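Local coordinates for Cag pathogenicity island protein (Cag10) (PDB 6IQT) that is CagV, the VirB8 homologue of the Cag type IV secretion system, and probably helps assemble its inner-membrane part, seen here as its soluble VirB8-like, probably periplasmic domain, at the interface of chains A and B. Coordinates in Å, arbitrary orientation; residue numbers count along the deposited sequence, not the author numbering. Chains: chain A/B, Cag pathogenicity island protein (Cag10).

Contact 1: the interface of chains A and B. Residues chain A 65, 68, 158-160; chain B 85, 87, 118.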
loop_
_atom_site.group_PDB
_atom_site.type_symbol
_atom_site.label_atom_id
_atom_site.label_comp_id
_atom_site.label_asym_id
_atom_site.label_seq_id
_atom_site.Cartn_x
_atom_site.Cartn_y
_atom_site.Cartn_z
ATOM N N PHE A 65 -5.060 10.249 9.431
ATOM C CA PHE A 65 -4.556 9.916 8.108
ATOM C C PHE A 65 -4.306 11.138 7.226
ATOM O O PHE A 65 -3.744 10.990 6.133
ATOM C CB PHE A 65 -5.551 8.950 7.419
ATOM C CG PHE A 65 -5.094 8.456 6.077
ATOM C CD1 PHE A 65 -3.993 7.612 5.970
ATOM C CD2 PHE A 65 -5.748 8.858 4.918
ATOM C CE1 PHE A 65 -3.555 7.162 4.731
ATOM C CE2 PHE A 65 -5.317 8.419 3.678
ATOM C CZ PHE A 65 -4.220 7.566 3.583
ATOM N N GLN A 68 -0.670 11.820 5.773
ATOM C CA GLN A 68 -0.218 10.938 4.705
ATOM C C GLN A 68 -0.933 11.236 3.386
ATOM O O GLN A 68 -0.312 11.212 2.314
ATOM C CB GLN A 68 -0.420 9.482 5.137
ATOM C CG GLN A 68 -0.065 8.463 4.079
ATOM C CD GLN A 68 1.404 8.468 3.727
ATOM O OE1 GLN A 68 2.237 9.024 4.453
ATOM N NE2 GLN A 68 1.732 7.859 2.603
ATOM N N ASP A 158 -6.200 4.417 6.784
ATOM C CA ASP A 158 -4.903 3.920 6.344
ATOM C C ASP A 158 -5.020 3.464 4.904
ATOM O O ASP A 158 -6.120 3.189 4.410
ATOM C CB ASP A 158 -4.425 2.765 7.224
ATOM C CG ASP A 158 -2.914 2.787 7.450
ATOM O OD1 ASP A 158 -2.184 3.383 6.618
ATOM O OD2 ASP A 158 -2.463 2.212 8.468
ATOM N N ILE A 159 -3.864 3.352 4.244
ATOM C CA ILE A 159 -3.804 2.872 2.872
ATOM C C ILE A 159 -2.489 2.125 2.698
ATOM O O ILE A 159 -1.483 2.436 3.344
ATOM C CB ILE A 159 -3.946 4.028 1.851
ATOM C CG1 ILE A 159 -4.221 3.491 0.445
ATOM C CG2 ILE A 159 -2.703 4.923 1.834
ATOM C CD1 ILE A 159 -4.514 4.605 -0.577
ATOM N N GLN A 160 -2.507 1.121 1.831
ATOM C CA GLN A 160 -1.297 0.391 1.451
ATOM C C GLN A 160 -1.372 0.184 -0.051
ATOM O O GLN A 160 -2.452 -0.086 -0.585
ATOM C CB GLN A 160 -1.178 -0.956 2.183
ATOM C CG GLN A 160 -0.964 -0.842 3.705
ATOM C CD GLN A 160 0.299 -0.048 4.085
ATOM O OE1 GLN A 160 1.356 -0.193 3.459
ATOM N NE2 GLN A 160 0.187 0.795 5.117
ATOM N N ARG B 85 5.798 6.315 9.799
ATOM C CA ARG B 85 5.423 5.307 8.819
ATOM C C ARG B 85 6.672 4.753 8.151
ATOM O O ARG B 85 7.681 5.449 8.026
ATOM C CB ARG B 85 4.486 5.881 7.745
ATOM C CG ARG B 85 3.262 6.550 8.304
ATOM C CD ARG B 85 2.378 7.102 7.192
ATOM N NE ARG B 85 1.902 6.040 6.318
ATOM C CZ ARG B 85 0.704 5.467 6.424
ATOM N NH1 ARG B 85 -0.154 5.863 7.366
ATOM N NH2 ARG B 85 0.364 4.510 5.575
ATOM N N GLU B 87 7.700 2.358 4.543
ATOM C CA GLU B 87 7.338 1.663 3.314
ATOM C C GLU B 87 8.560 0.909 2.799
ATOM O O GLU B 87 9.680 1.435 2.806
ATOM C CB GLU B 87 6.824 2.642 2.244
ATOM C CG GLU B 87 5.509 3.321 2.598
ATOM C CD GLU B 87 5.469 4.788 2.178
ATOM O OE1 GLU B 87 5.292 5.658 3.065
ATOM O OE2 GLU B 87 5.613 5.072 0.965
ATOM N N ASP B 118 5.215 10.762 10.525
ATOM C CA ASP B 118 3.810 10.897 10.136
ATOM C C ASP B 118 3.324 12.295 10.512
ATOM O O ASP B 118 2.306 12.482 11.173
ATOM C CB ASP B 118 2.964 9.799 10.778
ATOM C CG ASP B 118 1.562 9.659 10.139
ATOM O OD1 ASP B 118 1.420 9.755 8.892
ATOM O OD2 ASP B 118 0.595 9.431 10.897
HETATM O O HOH W 1 -1.191 10.725 8.399
HETATM O O HOH W 2 0.994 3.928 2.524
HETATM O O HOH W 3 2.758 11.109 6.588
#
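B:Arg85 reaches across to A:Asp158 and A:Gln68, and its guanidinium is the tight centre of this patch. Both terminal nitrogens point end-on at one carboxylate oxygen: B:Arg85 NH2 lies 3.0 Å from A:Asp158 OD1 in a salt bridge, with the longer bond from B:Arg85 NH1 to the same atom at 3.3 Å. OD1 sits in the guanidinium plane, but the carboxylate is turned 73° to it, so NH1 comes from above the carboxylate while NH2 arrives nearly along the C-O direction. The backbone N of A:Ile159 also donates to A:Asp158 OD1, at 2.9 Å, and helps fix the oxygen. Over one guanidinium face lies the aliphatic part of A:Gln68, its CG 3.8 Å from B:Arg85 NE; a bend at chi2 (65°) turns the amide to stack over the arginine, the two planes 19° apart. The other part of the contact is looser and wet. B:Asp118 meets A:Gln68 through two waters, which link its OD1 to the backbone N and the side-chain OE1 of the glutamine. A third water joins B:Arg85 NH2 to the carbonyl of A:Ile159. In the fold, strand 84-90 of chain B supplies the arginine, while helix 66-80 and strand 154-163 of chain A receive it.

Contact 2: the interface of chains A and B. Residues chain A 104, 134, 158, 160; chain B 46, 48-49, 52, 56.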
loop_
_atom_site.group_PDB
_atom_site.type_symbol
_atom_site.label_atom_id
_atom_site.label_comp_id
_atom_site.label_asym_id
_atom_site.label_seq_id
_atom_site.Cartn_x
_atom_site.Cartn_y
_atom_site.Cartn_z
ATOM N N LEU A 104 -12.429 -1.135 12.138
ATOM C CA LEU A 104 -12.118 -0.829 10.741
ATOM C C LEU A 104 -12.514 -1.970 9.801
ATOM O O LEU A 104 -12.576 -3.141 10.189
ATOM C CB LEU A 104 -10.623 -0.530 10.574
ATOM C CG LEU A 104 -10.031 0.598 11.419
ATOM C CD1 LEU A 104 -8.518 0.590 11.282
ATOM C CD2 LEU A 104 -10.615 1.927 10.969
ATOM N N TYR A 134 -8.355 1.187 4.649
ATOM C CA TYR A 134 -9.053 0.877 5.887
ATOM C C TYR A 134 -9.968 2.047 6.206
ATOM O O TYR A 134 -9.525 3.199 6.188
ATOM C CB TYR A 134 -8.054 0.640 7.021
ATOM C CG TYR A 134 -7.114 -0.523 6.771
ATOM C CD1 TYR A 134 -6.002 -0.394 5.952
ATOM C CD2 TYR A 134 -7.352 -1.757 7.352
ATOM C CE1 TYR A 134 -5.136 -1.486 5.728
ATOM C CE2 TYR A 134 -6.520 -2.831 7.124
ATOM C CZ TYR A 134 -5.412 -2.694 6.323
ATOM O OH TYR A 134 -4.585 -3.786 6.123
ATOM N N ASP A 158 -6.200 4.417 6.784
ATOM C CA ASP A 158 -4.903 3.920 6.344
ATOM C C ASP A 158 -5.020 3.464 4.904
ATOM O O ASP A 158 -6.120 3.189 4.410
ATOM C CB ASP A 158 -4.425 2.765 7.224
ATOM C CG ASP A 158 -2.914 2.787 7.450
ATOM O OD1 ASP A 158 -2.184 3.383 6.618
ATOM O OD2 ASP A 158 -2.463 2.212 8.468
ATOM N N GLN A 160 -2.507 1.121 1.831
ATOM C CA GLN A 160 -1.297 0.391 1.451
ATOM C C GLN A 160 -1.372 0.184 -0.051
ATOM O O GLN A 160 -2.452 -0.086 -0.585
ATOM C CB GLN A 160 -1.178 -0.956 2.183
ATOM C CG GLN A 160 -0.964 -0.842 3.705
ATOM C CD GLN A 160 0.299 -0.048 4.085
ATOM O OE1 GLN A 160 1.356 -0.193 3.459
ATOM N NE2 GLN A 160 0.187 0.795 5.117
ATOM N N SER B 46 2.636 0.930 9.739
ATOM C CA SER B 46 1.642 1.989 9.853
ATOM C C SER B 46 0.849 1.714 11.123
ATOM O O SER B 46 0.425 0.578 11.337
ATOM C CB SER B 46 0.709 2.009 8.622
ATOM O OG SER B 46 -0.181 3.092 8.708
ATOM N N ASN B 48 -2.251 2.614 12.231
ATOM C CA ASN B 48 -3.691 2.361 12.266
ATOM C C ASN B 48 -4.082 0.954 11.807
ATOM O O ASN B 48 -5.157 0.469 12.181
ATOM C CB ASN B 48 -4.414 3.397 11.413
ATOM C CG ASN B 48 -4.642 4.690 12.155
ATOM O OD1 ASN B 48 -4.624 4.709 13.380
ATOM N ND2 ASN B 48 -4.845 5.777 11.418
ATOM N N SER B 49 -3.269 0.295 10.978
ATOM C CA SER B 49 -3.630 -1.025 10.473
ATOM C C SER B 49 -2.710 -2.129 10.989
ATOM O O SER B 49 -2.616 -3.189 10.360
ATOM C CB SER B 49 -3.643 -1.020 8.939
ATOM O OG SER B 49 -2.406 -0.542 8.414
ATOM N N ASP B 52 -3.982 -5.846 11.355
ATOM C CA ASP B 52 -4.283 -6.489 10.080
ATOM C C ASP B 52 -3.014 -6.769 9.281
ATOM O O ASP B 52 -2.931 -7.800 8.605
ATOM C CB ASP B 52 -5.257 -5.638 9.268
ATOM C CG ASP B 52 -5.811 -6.381 8.094
ATOM O OD1 ASP B 52 -6.520 -7.401 8.301
ATOM O OD2 ASP B 52 -5.523 -5.980 6.948
ATOM N N GLN B 56 -2.207 -10.384 7.837
ATOM C CA GLN B 56 -1.874 -10.668 6.444
ATOM C C GLN B 56 -0.524 -11.369 6.328
ATOM O O GLN B 56 -0.371 -12.315 5.542
ATOM C CB GLN B 56 -1.866 -9.375 5.639
ATOM C CG GLN B 56 -3.224 -8.676 5.553
ATOM C CD GLN B 56 -3.194 -7.609 4.502
ATOM O OE1 GLN B 56 -2.664 -7.829 3.422
ATOM N NE2 GLN B 56 -3.728 -6.445 4.815
#
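This is a polar, hydrogen-bonded interface between two copies of the VirB8-like domain, in which a loop and a helix from chain B meet a sheet of chain A; it helps hold the pair together in the crystal, and may or may not recur in the secretion system. B:Ser46 OG approaches A:Asp158 OD2 on the syn side, at 2.5 Å, and also lies 2.9 Å from A:Asp158 OD1, close to both carboxylate oxygens. B:Ser49 OG, 2.8 Å from A:Asp158 OD2, comes down from well above the carboxylate plane. The chi1 of 54° tucks B:Ser49 OG between its own backbone N and carbonyl carbon, aimed at the aspartate, while its CB lies over the centre of the A:Tyr134 ring, 3.6 Å from its centroid. A:Tyr134 OH gives a short bond of 2.5 Å to B:Asp52 OD2, which accepts with its anti lone pair, the carboxylate turned 73° from the ring. B:Gln56 NE2 donates to B:Asp52 OD2 from above the carboxylate, at 2.8 Å, and lies 3.1 Å from A:Tyr134 OH. A:Leu104 CD1 packs against the carbonyl of B:Asn48. Tyrosine and aspartate stand on strands 125-137 and 154-163 of chain A, facing the loop before helix 50-59 of chain B and the helix itself.

Contact 3: the interface of chains A and B. Residues chain A 97, 99, 106, 134; chain B 52, 56, 148-149.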
loop_
_atom_site.group_PDB
_atom_site.type_symbol
_atom_site.label_atom_id
_atom_site.label_comp_id
_atom_site.label_asym_id
_atom_site.label_seq_id
_atom_site.Cartn_x
_atom_site.Cartn_y
_atom_site.Cartn_z
ATOM N N GLU A 97 -13.439 -6.950 3.972
ATOM C CA GLU A 97 -13.314 -7.828 5.123
ATOM C C GLU A 97 -13.206 -6.968 6.371
ATOM O O GLU A 97 -12.415 -6.019 6.403
ATOM C CB GLU A 97 -12.084 -8.733 4.972
ATOM C CG GLU A 97 -12.050 -9.935 5.894
ATOM C CD GLU A 97 -11.207 -11.092 5.338
ATOM O OE1 GLU A 97 -11.674 -12.252 5.408
ATOM O OE2 GLU A 97 -10.084 -10.853 4.836
ATOM N N VAL A 99 -11.783 -6.042 9.824
ATOM C CA VAL A 99 -10.533 -6.303 10.539
ATOM C C VAL A 99 -10.883 -6.829 11.927
ATOM O O VAL A 99 -11.659 -6.205 12.661
ATOM C CB VAL A 99 -9.665 -5.033 10.614
ATOM C CG1 VAL A 99 -8.417 -5.266 11.476
ATOM C CG2 VAL A 99 -9.238 -4.588 9.215
ATOM N N ARG A 106 -11.417 -3.450 5.863
ATOM C CA ARG A 106 -10.386 -3.444 4.827
ATOM C C ARG A 106 -11.022 -3.652 3.453
ATOM O O ARG A 106 -11.766 -4.610 3.253
ATOM C CB ARG A 106 -9.360 -4.553 5.092
ATOM C CG ARG A 106 -8.123 -4.499 4.184
ATOM C CD ARG A 106 -7.668 -5.896 3.777
ATOM N NE ARG A 106 -7.473 -6.788 4.914
ATOM C CZ ARG A 106 -8.001 -8.008 4.995
ATOM N NH1 ARG A 106 -8.772 -8.467 4.016
ATOM N NH2 ARG A 106 -7.767 -8.770 6.051
ATOM N N TYR A 134 -8.355 1.187 4.649
ATOM C CA TYR A 134 -9.053 0.877 5.887
ATOM C C TYR A 134 -9.968 2.047 6.206
ATOM O O TYR A 134 -9.525 3.199 6.188
ATOM C CB TYR A 134 -8.054 0.640 7.021
ATOM C CG TYR A 134 -7.114 -0.523 6.771
ATOM C CD1 TYR A 134 -6.002 -0.394 5.952
ATOM C CD2 TYR A 134 -7.352 -1.757 7.352
ATOM C CE1 TYR A 134 -5.136 -1.486 5.728
ATOM C CE2 TYR A 134 -6.520 -2.831 7.124
ATOM C CZ TYR A 134 -5.412 -2.694 6.323
ATOM O OH TYR A 134 -4.585 -3.786 6.123
ATOM N N ASP B 52 -3.982 -5.846 11.355
ATOM C CA ASP B 52 -4.283 -6.489 10.080
ATOM C C ASP B 52 -3.014 -6.769 9.281
ATOM O O ASP B 52 -2.931 -7.800 8.605
ATOM C CB ASP B 52 -5.257 -5.638 9.268
ATOM C CG ASP B 52 -5.811 -6.381 8.094
ATOM O OD1 ASP B 52 -6.520 -7.401 8.301
ATOM O OD2 ASP B 52 -5.523 -5.980 6.948
ATOM N N GLN B 56 -2.207 -10.384 7.837
ATOM C CA GLN B 56 -1.874 -10.668 6.444
ATOM C C GLN B 56 -0.524 -11.369 6.328
ATOM O O GLN B 56 -0.371 -12.315 5.542
ATOM C CB GLN B 56 -1.866 -9.375 5.639
ATOM C CG GLN B 56 -3.224 -8.676 5.553
ATOM C CD GLN B 56 -3.194 -7.609 4.502
ATOM O OE1 GLN B 56 -2.664 -7.829 3.422
ATOM N NE2 GLN B 56 -3.728 -6.445 4.815
ATOM N N ILE B 148 -8.765 -13.668 -0.198
ATOM C CA ILE B 148 -8.747 -12.234 -0.482
ATOM C C ILE B 148 -7.327 -11.706 -0.358
ATOM O O ILE B 148 -6.855 -10.930 -1.196
ATOM C CB ILE B 148 -9.709 -11.484 0.457
ATOM C CG1 ILE B 148 -11.159 -11.881 0.167
ATOM C CG2 ILE B 148 -9.527 -9.972 0.312
ATOM C CD1 ILE B 148 -12.153 -11.284 1.155
ATOM N N ILE B 149 -6.609 -12.158 0.667
ATOM C CA ILE B 149 -5.300 -11.605 1.010
ATOM C C ILE B 149 -4.189 -12.227 0.168
ATOM O O ILE B 149 -3.219 -11.550 -0.209
ATOM C CB ILE B 149 -5.066 -11.808 2.520
ATOM C CG1 ILE B 149 -5.982 -10.864 3.300
ATOM C CG2 ILE B 149 -3.581 -11.686 2.902
ATOM C CD1 ILE B 149 -5.826 -9.400 2.877
#
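With CG swung away from its backbone N (chi1 -171°) and bends at chi2 and chi3, A:Arg106 turns its guanidinium toward B:Asp52, whose own chi1 of -168° sends the carboxylate out from helix 50-59 to meet it. The two side chains cross at about a right angle, yet their flat ends are nearly coplanar, 28° apart. The grip is side-on, with one nitrogen to each oxygen: A:Arg106 NE donates to B:Asp52 OD2 at 2.9 Å, and NH2 of A:Arg106 donates to B:Asp52 OD1, also at 2.9 Å, both on the syn side of the carboxylate. OD2, already bonded to the tyrosine and glutamine, thus accepts a third donor. On the chain A side, a second carboxylate steadies the arginine from another edge: A:Arg106 NH1 reaches A:Glu97 OE2 at 2.8 Å, the acceptor using its anti lone pair. Two carboxylates, one from each chain, therefore fix the orientation of the guanidinium and probably offset its charge. Over one face lies the delta methyl of B:Ile149, with CD1 3.3 Å from CZ of A:Arg106. B:Ile148 flanks it more distantly, while A:Val99 CG1 packs on B:Asp52 CB at 3.9 Å. The site thus ties the start of strand 105-117 in chain A to helix 50-59 of chain B by a two-point salt bridge under an apolar cap, and so helps set how the two VirB8-like domains dock in this crystal.

Contact 4: the interface of chains A and B. Residues chain A 162, 164; chain B 33, 36.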
loop_
_atom_site.group_PDB
_atom_site.type_symbol
_atom_site.label_atom_id
_atom_site.label_comp_id
_atom_site.label_asym_id
_atom_site.label_seq_id
_atom_site.Cartn_x
_atom_site.Cartn_y
_atom_site.Cartn_z
ATOM N N THR A 162 0.560 -1.302 -3.761
ATOM C CA THR A 162 1.523 -2.147 -4.468
ATOM C C THR A 162 1.546 -1.754 -5.939
ATOM O O THR A 162 0.548 -1.939 -6.650
ATOM C CB THR A 162 1.176 -3.638 -4.360
ATOM O OG1 THR A 162 0.953 -4.004 -2.997
ATOM C CG2 THR A 162 2.310 -4.494 -4.938
ATOM N N LEU A 164 2.235 -2.262 -9.778
ATOM C CA LEU A 164 2.115 -3.512 -10.515
ATOM C C LEU A 164 3.081 -3.626 -11.688
ATOM O O LEU A 164 3.037 -4.628 -12.411
ATOM C CB LEU A 164 0.675 -3.707 -10.981
ATOM C CG LEU A 164 -0.224 -4.041 -9.785
ATOM C CD1 LEU A 164 -1.639 -4.388 -10.225
ATOM C CD2 LEU A 164 0.390 -5.163 -8.953
ATOM N N SER B 33 4.310 -9.721 -7.519
ATOM C CA SER B 33 3.306 -9.047 -6.706
ATOM C C SER B 33 3.285 -9.610 -5.294
ATOM O O SER B 33 3.174 -8.865 -4.317
ATOM C CB SER B 33 1.924 -9.196 -7.344
ATOM O OG SER B 33 1.671 -8.142 -8.247
ATOM N N SER B 36 6.574 -8.630 -3.489
ATOM C CA SER B 36 6.438 -7.240 -3.072
ATOM C C SER B 36 5.496 -7.104 -1.878
ATOM O O SER B 36 5.738 -6.293 -0.977
ATOM C CB SER B 36 5.934 -6.392 -4.243
ATOM O OG SER B 36 6.983 -6.108 -5.152
#
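A:Leu164 and B:Ser33 meet with a methyl against a hydroxyl, in a small patch between two domains of the VirB8 family. The leucine directs one branch, CD2, toward the serine, and the distance from A:Leu164 CD2 to B:Ser33 OG is 3.3 Å, a van der Waals touch. CD1, the other branch, points away from the serine. With chi1 at -72°, CG of the leucine stands opposite its carbonyl carbon, and chi2 of -174° extends CD1 away from the main chain and turns CD2 to the serine. B:Ser33 in turn carries its hydroxyl outward from helix 30-43 toward chain A, and it is the oxygen of this side chain, more than its beta-carbon, that approaches the methyl. Not quite a helical turn further along, B:Ser36 presents a different part of itself. Its OG is directed away from A:Thr162, and the beta-carbon faces the threonine methyl in a lighter touch, B:Ser36 CB lying 4.1 Å from A:Thr162 CG2. The threonine is turned so that this methyl leads toward the helix while its hydroxyl, OG1, lies on another side. A:Thr162 belongs to the end of strand 154-163, and A:Leu164 follows in the chain's C-terminal tail, which runs beside the N-terminal part of the chain B helix.

Contacts 1, 2 and 3 form a continuous band, with C-alpha centres about 9 Å apart from contact 1 to contact 2 and about 8 Å from contact 2 to contact 3. A:Asp158 and A:Gln160 join the first pair; A:Tyr134, B:Asp52 and B:Gln56 join the second. A:Asp158 and B:Asp52 thus act as shared acceptors, each answering groups in neighbouring contacts. Contact 4 lies apart, about 16 to 17 Å from the others, but strand 154-163 of chain A runs through contacts 1, 2 and 4. Because the whole interface departs from exact two-fold symmetry, the chains contribute different surfaces; the crystal alone does not establish this pairing in the secretion system.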